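Local coordinates for protein hypoxanthine phosphoribosyltransferase (Bacillus anthracis, PDB 4QYI) that probably catalyses the transfer of a phosphoribosyl group to hypoxanthine or guanine in purine salvage, as a magnesium-binding type I phosphoribosyltransferase, at residues L25-E30 with L54-N60; I38-L44 with D61-I67. All coordinates share one frame; numbering follows the deposited sequence.

Contact 1. Residues L25-E30 with L54-N60; sequences LALQIE and LIRHIKN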
loop_
_atom_site.group_PDB
_atom_site.type_symbol
_atom_site.label_atom_id
_atom_site.label_comp_id
_atom_site.label_asym_id
_atom_site.label_seq_id
_atom_site.Cartn_x
_atom_site.Cartn_y
_atom_site.Cartn_z
ATOM N N LEU A 25 -11.920 6.804 -12.655
ATOM C CA LEU A 25 -11.483 5.452 -13.004
ATOM C C LEU A 25 -12.289 4.415 -12.228
ATOM O O LEU A 25 -12.654 3.374 -12.764
ATOM C CB LEU A 25 -9.998 5.265 -12.716
ATOM C CG LEU A 25 -9.066 6.072 -13.611
ATOM C CD1 LEU A 25 -7.630 5.871 -13.173
ATOM C CD2 LEU A 25 -9.241 5.734 -15.085
ATOM N N ALA A 26 -12.598 4.728 -10.975
ATOM C CA ALA A 26 -13.392 3.824 -10.164
ATOM C C ALA A 26 -14.778 3.660 -10.771
ATOM O O ALA A 26 -15.321 2.566 -10.761
ATOM C CB ALA A 26 -13.479 4.316 -8.726
ATOM N N LEU A 27 -15.362 4.735 -11.295
ATOM C CA LEU A 27 -16.684 4.627 -11.924
ATOM C C LEU A 27 -16.614 3.720 -13.161
ATOM O O LEU A 27 -17.506 2.936 -13.400
ATOM C CB LEU A 27 -17.242 6.007 -12.291
ATOM C CG LEU A 27 -17.684 6.925 -11.133
ATOM C CD1 LEU A 27 -17.916 8.349 -11.629
ATOM C CD2 LEU A 27 -18.935 6.384 -10.430
ATOM N N GLN A 28 -15.559 3.856 -13.951
ATOM C CA GLN A 28 -15.395 3.036 -15.151
ATOM C C GLN A 28 -15.301 1.554 -14.771
ATOM O O GLN A 28 -15.920 0.701 -15.391
ATOM C CB GLN A 28 -14.155 3.470 -15.905
ATOM C CG GLN A 28 -14.210 4.901 -16.400
ATOM C CD GLN A 28 -12.918 5.341 -17.059
ATOM O OE1 GLN A 28 -12.080 4.521 -17.407
ATOM N NE2 GLN A 28 -12.752 6.647 -17.220
ATOM N N ILE A 29 -14.551 1.269 -13.715
ATOM C CA ILE A 29 -14.433 -0.093 -13.207
ATOM C C ILE A 29 -15.783 -0.636 -12.708
ATOM O O ILE A 29 -16.170 -1.748 -13.038
ATOM C CB ILE A 29 -13.372 -0.159 -12.096
ATOM C CG1 ILE A 29 -12.001 0.101 -12.722
ATOM C CG2 ILE A 29 -13.433 -1.498 -11.363
ATOM C CD1 ILE A 29 -10.906 0.339 -11.712
ATOM N N GLU A 30 -16.490 0.130 -11.888
ATOM C CA GLU A 30 -17.807 -0.307 -11.411
ATOM C C GLU A 30 -18.744 -0.648 -12.590
ATOM O O GLU A 30 -19.525 -1.597 -12.540
ATOM C CB GLU A 30 -18.443 0.781 -10.554
ATOM C CG GLU A 30 -17.767 1.006 -9.206
ATOM C CD GLU A 30 -18.402 2.149 -8.412
ATOM O OE1 GLU A 30 -18.781 3.175 -9.013
ATOM O OE2 GLU A 30 -18.551 2.024 -7.190
ATOM N N LEU A 54 -8.008 4.367 -5.068
ATOM C CA LEU A 54 -8.926 3.789 -6.041
ATOM C C LEU A 54 -9.962 2.866 -5.411
ATOM O O LEU A 54 -11.172 2.988 -5.665
ATOM C CB LEU A 54 -8.135 2.989 -7.069
ATOM C CG LEU A 54 -8.941 2.343 -8.210
ATOM C CD1 LEU A 54 -9.472 3.413 -9.151
ATOM C CD2 LEU A 54 -8.055 1.363 -8.966
ATOM N N ILE A 55 -9.508 1.936 -4.585
ATOM C CA ILE A 55 -10.453 0.971 -4.018
ATOM C C ILE A 55 -11.508 1.570 -3.102
ATOM O O ILE A 55 -12.620 1.027 -2.992
ATOM C CB ILE A 55 -9.757 -0.223 -3.338
ATOM C CG1 ILE A 55 -9.049 0.198 -2.047
ATOM C CG2 ILE A 55 -8.815 -0.897 -4.339
ATOM C CD1 ILE A 55 -8.414 -0.974 -1.323
ATOM N N ARG A 56 -11.187 2.691 -2.475
ATOM C CA ARG A 56 -12.126 3.353 -1.584
ATOM C C ARG A 56 -13.312 4.001 -2.311
ATOM O O ARG A 56 -14.284 4.374 -1.676
ATOM C CB ARG A 56 -11.412 4.339 -0.661
ATOM C CG ARG A 56 -10.690 3.618 0.460
ATOM C CD ARG A 56 -10.039 4.572 1.423
ATOM N NE ARG A 56 -8.835 5.139 0.851
ATOM C CZ ARG A 56 -8.026 5.985 1.471
ATOM N NH1 ARG A 56 -8.315 6.411 2.702
ATOM N NH2 ARG A 56 -6.935 6.416 0.849
ATOM N N HIS A 57 -13.207 4.133 -3.631
ATOM C CA HIS A 57 -14.289 4.650 -4.453
ATOM C C HIS A 57 -15.044 3.529 -5.142
ATOM O O HIS A 57 -16.079 3.777 -5.742
ATOM C CB HIS A 57 -13.779 5.635 -5.498
ATOM C CG HIS A 57 -13.369 6.948 -4.909
ATOM N ND1 HIS A 57 -12.060 7.366 -4.834
ATOM C CD2 HIS A 57 -14.105 7.912 -4.308
ATOM C CE1 HIS A 57 -12.011 8.543 -4.234
ATOM N NE2 HIS A 57 -13.237 8.894 -3.906
ATOM N N ILE A 58 -14.542 2.298 -5.054
ATOM C CA ILE A 58 -15.233 1.168 -5.672
ATOM C C ILE A 58 -16.182 0.566 -4.649
ATOM O O ILE A 58 -15.769 0.123 -3.576
ATOM C CB ILE A 58 -14.239 0.113 -6.191
ATOM C CG1 ILE A 58 -13.411 0.724 -7.321
ATOM C CG2 ILE A 58 -14.980 -1.116 -6.696
ATOM C CD1 ILE A 58 -12.226 -0.129 -7.740
ATOM N N LYS A 59 -17.451 0.504 -5.007
ATOM C CA LYS A 59 -18.462 -0.013 -4.079
ATOM C C LYS A 59 -18.632 -1.510 -4.151
ATOM O O LYS A 59 -19.163 -2.095 -3.228
ATOM C CB LYS A 59 -19.841 0.694 -4.188
ATOM C CG LYS A 59 -19.968 2.119 -3.586
ATOM C CD LYS A 59 -19.649 3.244 -4.565
ATOM C CE LYS A 59 -20.825 3.378 -5.518
ATOM N NZ LYS A 59 -20.531 4.333 -6.618
ATOM N N ASN A 60 -18.212 -2.132 -5.250
ATOM C CA ASN A 60 -18.285 -3.582 -5.359
ATOM C C ASN A 60 -17.485 -4.229 -4.227
ATOM O O ASN A 60 -16.641 -3.576 -3.586
ATOM C CB ASN A 60 -17.639 -4.084 -6.657
ATOM C CG ASN A 60 -18.258 -3.495 -7.911
ATOM O OD1 ASN A 60 -18.272 -2.281 -8.086
ATOM N ND2 ASN A 60 -18.688 -4.357 -8.834
HETATM O O HOH W 1 -17.459 5.233 -7.717
HETATM O O HOH W 2 -20.363 -2.013 -10.251
#
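Ala26 presses its methyl into the corner made by His57 and Ile58, with CB 3.5 Å from CB of His57 and close to CG1 of Ile58. So small a side chain lets the helical segment 25-30 come near the chain leaving helix 48-55, and the CA atoms of Ala26 and Ile58 are 5.5 Å apart. One turn on, Ile29 reaches two partners with different branches: CD1 meets CD2 of Leu54 tip to tip at 4.1 Å, while CG2 touches CD1 of Ile58, the two isoleucines crossing at about a right angle. Leu54 also lays CD1 against CB of Leu25.

Toward the solvent side, where Lys59 is exposed, this apolar seam gives way to charge. Glu30 extends beyond CG, and its OE2 accepts the backbone N-H of Lys59 at 2.9 Å through the lone pair turned away from OE1. The Lys59 chain, bent at chi2 (90°) and chi3 (75°), curls back over the same carboxylate, so that NZ donates to OE1 at 3.2 Å on the syn side and makes a weak bond to OE2 at 3.1 Å, completing a salt bridge. A water joins OE1 to the carbonyl O of His57, which belongs to a type I turn from Ile55 to Ile58. The amide of Asn60 is held mainly from outside, its ND2 bonding Glu36 O.

Helix 15-32 thus packs against the end of helix 48-55 and the following loop, while Ile29 and Leu54 rest on Ile98 and Val100 of the central strand 96-101.

Contact 2. Residues I38-L44 with D61-I67; sequences IVVIAVL and DVTIDFI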
loop_
_atom_site.group_PDB
_atom_site.type_symbol
_atom_site.label_atom_id
_atom_site.label_comp_id
_atom_site.label_asym_id
_atom_site.label_seq_id
_atom_site.Cartn_x
_atom_site.Cartn_y
_atom_site.Cartn_z
ATOM N N ILE A 38 -14.691 -8.180 -7.212
ATOM C CA ILE A 38 -13.472 -7.891 -7.944
ATOM C C ILE A 38 -12.259 -8.154 -7.084
ATOM O O ILE A 38 -12.295 -7.945 -5.878
ATOM C CB ILE A 38 -13.404 -6.401 -8.335
ATOM C CG1 ILE A 38 -14.597 -6.024 -9.212
ATOM C CG2 ILE A 38 -12.114 -6.093 -9.083
ATOM C CD1 ILE A 38 -14.731 -4.526 -9.400
ATOM N N VAL A 39 -11.184 -8.637 -7.712
ATOM C CA VAL A 39 -9.919 -8.819 -7.031
ATOM C C VAL A 39 -8.985 -7.761 -7.629
ATOM O O VAL A 39 -8.805 -7.687 -8.848
ATOM C CB VAL A 39 -9.288 -10.208 -7.248
ATOM C CG1 VAL A 39 -7.890 -10.268 -6.618
ATOM C CG2 VAL A 39 -10.188 -11.301 -6.682
ATOM N N VAL A 40 -8.425 -6.932 -6.766
ATOM C CA VAL A 40 -7.487 -5.906 -7.190
ATOM C C VAL A 40 -6.089 -6.362 -6.795
ATOM O O VAL A 40 -5.845 -6.726 -5.654
ATOM C CB VAL A 40 -7.792 -4.542 -6.561
ATOM C CG1 VAL A 40 -6.674 -3.555 -6.831
ATOM C CG2 VAL A 40 -9.087 -3.999 -7.104
ATOM N N ILE A 41 -5.187 -6.413 -7.769
ATOM C CA ILE A 41 -3.818 -6.794 -7.497
ATOM C C ILE A 41 -2.934 -5.617 -7.828
ATOM O O ILE A 41 -2.759 -5.243 -8.994
ATOM C CB ILE A 41 -3.367 -8.014 -8.300
ATOM C CG1 ILE A 41 -4.212 -9.234 -7.930
ATOM C CG2 ILE A 41 -1.901 -8.327 -7.996
ATOM C CD1 ILE A 41 -3.927 -10.401 -8.825
ATOM N N ALA A 42 -2.350 -5.048 -6.783
ATOM C CA ALA A 42 -1.470 -3.892 -6.934
ATOM C C ALA A 42 0.005 -4.275 -7.043
ATOM O O ALA A 42 0.503 -5.102 -6.281
ATOM C CB ALA A 42 -1.689 -2.962 -5.762
ATOM N N VAL A 43 0.699 -3.686 -8.014
ATOM C CA VAL A 43 2.112 -3.975 -8.221
ATOM C C VAL A 43 2.929 -3.054 -7.293
ATOM O O VAL A 43 3.003 -1.842 -7.495
ATOM C CB VAL A 43 2.543 -3.802 -9.699
ATOM C CG1 VAL A 43 3.971 -4.273 -9.895
ATOM C CG2 VAL A 43 1.649 -4.602 -10.636
ATOM N N LEU A 44 3.497 -3.634 -6.247
ATOM C CA LEU A 44 4.344 -2.875 -5.322
ATOM C C LEU A 44 5.649 -2.418 -5.992
ATOM O O LEU A 44 6.073 -2.996 -6.986
ATOM C CB LEU A 44 4.686 -3.728 -4.120
ATOM C CG LEU A 44 3.519 -4.024 -3.208
ATOM C CD1 LEU A 44 3.947 -5.026 -2.159
ATOM C CD2 LEU A 44 3.030 -2.741 -2.555
ATOM N N ASP A 61 -17.751 -5.515 -3.973
ATOM C CA ASP A 61 -16.947 -6.277 -3.004
ATOM C C ASP A 61 -15.567 -6.395 -3.602
ATOM O O ASP A 61 -15.403 -7.006 -4.647
ATOM C CB ASP A 61 -17.419 -7.733 -2.772
ATOM C CG ASP A 61 -18.513 -7.836 -1.731
ATOM O OD1 ASP A 61 -18.831 -6.814 -1.082
ATOM O OD2 ASP A 61 -19.047 -8.954 -1.549
ATOM N N VAL A 62 -14.567 -5.876 -2.915
ATOM C CA VAL A 62 -13.208 -5.941 -3.405
ATOM C C VAL A 62 -12.278 -6.742 -2.500
ATOM O O VAL A 62 -12.297 -6.589 -1.283
ATOM C CB VAL A 62 -12.635 -4.508 -3.555
ATOM C CG1 VAL A 62 -11.142 -4.524 -3.821
ATOM C CG2 VAL A 62 -13.354 -3.730 -4.663
ATOM N N THR A 63 -11.451 -7.576 -3.119
ATOM C CA THR A 63 -10.390 -8.318 -2.426
ATOM C C THR A 63 -9.107 -7.710 -2.965
ATOM O O THR A 63 -8.973 -7.521 -4.170
ATOM C CB THR A 63 -10.401 -9.815 -2.746
ATOM O OG1 THR A 63 -11.549 -10.394 -2.160
ATOM C CG2 THR A 63 -9.154 -10.541 -2.171
ATOM N N ILE A 64 -8.179 -7.327 -2.103
ATOM C CA ILE A 64 -6.942 -6.769 -2.645
ATOM C C ILE A 64 -5.746 -7.625 -2.248
ATOM O O ILE A 64 -5.719 -8.201 -1.182
ATOM C CB ILE A 64 -6.741 -5.262 -2.336
ATOM C CG1 ILE A 64 -5.467 -4.738 -3.029
ATOM C CG2 ILE A 64 -6.654 -5.016 -0.851
ATOM C CD1 ILE A 64 -5.395 -3.228 -3.145
ATOM N N ASP A 65 -4.762 -7.708 -3.130
ATOM C CA ASP A 65 -3.535 -8.434 -2.827
ATOM C C ASP A 65 -2.425 -7.680 -3.565
ATOM O O ASP A 65 -2.689 -6.745 -4.352
ATOM C CB ASP A 65 -3.621 -9.905 -3.261
ATOM C CG ASP A 65 -2.571 -10.808 -2.572
ATOM O OD1 ASP A 65 -1.753 -10.313 -1.757
ATOM O OD2 ASP A 65 -2.585 -12.033 -2.827
ATOM N N PHE A 66 -1.190 -8.079 -3.293
ATOM C CA PHE A 66 -0.036 -7.431 -3.868
ATOM C C PHE A 66 0.921 -8.403 -4.545
ATOM O O PHE A 66 1.011 -9.578 -4.185
ATOM C CB PHE A 66 0.732 -6.713 -2.763
ATOM C CG PHE A 66 -0.067 -5.684 -2.045
ATOM C CD1 PHE A 66 -0.235 -4.426 -2.603
ATOM C CD2 PHE A 66 -0.647 -5.959 -0.826
ATOM C CE1 PHE A 66 -0.978 -3.463 -1.965
ATOM C CE2 PHE A 66 -1.400 -4.991 -0.172
ATOM C CZ PHE A 66 -1.566 -3.746 -0.746
ATOM N N ILE A 67 1.633 -7.887 -5.532
ATOM C CA ILE A 67 2.653 -8.648 -6.213
ATOM C C ILE A 67 3.890 -7.773 -6.288
ATOM O O ILE A 67 3.793 -6.549 -6.410
ATOM C CB ILE A 67 2.202 -9.137 -7.610
ATOM C CG1 ILE A 67 3.224 -10.107 -8.193
ATOM C CG2 ILE A 67 2.003 -7.974 -8.567
ATOM C CD1 ILE A 67 2.721 -10.906 -9.384
#
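Strand 38-43 and the 62-67 part of strand 62-71 run parallel, with a 22° angle between their directions, and seven backbone hydrogen bonds join the two segments from Ile38 N to Asp61 O at one end to Leu44 N to Ile67 O at the other, the shortest and straightest being Val40 N to Thr63 O at 2.7 Å and 167°.

On the face carrying Val40 and Ala42, the two methyls of Val40 divide the neighbouring strand between them: CG1, anti to the backbone N and beside the carbonyl carbon (chi1 170°), meets CD1 of Ile64, while CG2, beside the N, meets CG1 of Val62, each at 3.9 Å. With helix 48-55 between them in sequence, the strands form a beta-alpha-beta unit in the mixed central sheet of the type I phosphoribosyltransferase fold. Farther along this face, the Phe66 ring is met obliquely by CB of Ala42 and by Leu44, whose CD2 comes within 3.7 Å of CD1 of Phe66. An aromatic side chain of a neighbouring subunit packs edge-to-face with the same ring.

On the other face, CG2 of Ile67 meets CG2 of Ile41 and of Val43, both at 4.0 Å. Asp65, on that same face, takes the N-H of Phe66 from above its carboxylate plane through OD1. Outside the two segments, OD1 is also paired with a basic side chain of a neighbouring subunit, and OD2 accepts the backbone N-H groups of Asp89 and Val90.

Contacts 1 and 2 alternate along the chain, so that helix 15-32 leads toward strand 38-43, and the loop leaving helix 48-55 leads directly into strand 62-71. Their centres lie 13 Å apart, and they meet on the sheet face of Ile38, Val40 and Ile64: Ile38 CD1 is 3.8 Å from Ile29 CG2, and Ile55 CG2 is 4.2 Å from Val40 CG2. The bound magnesium ion, at Glu101 and Asp102, lies near the C-terminal end of strand 38-43, about 5 Å from the side chain of Val43 in contact 2. The side chain of Leu54 in contact 1 stands about 13 Å from the metal.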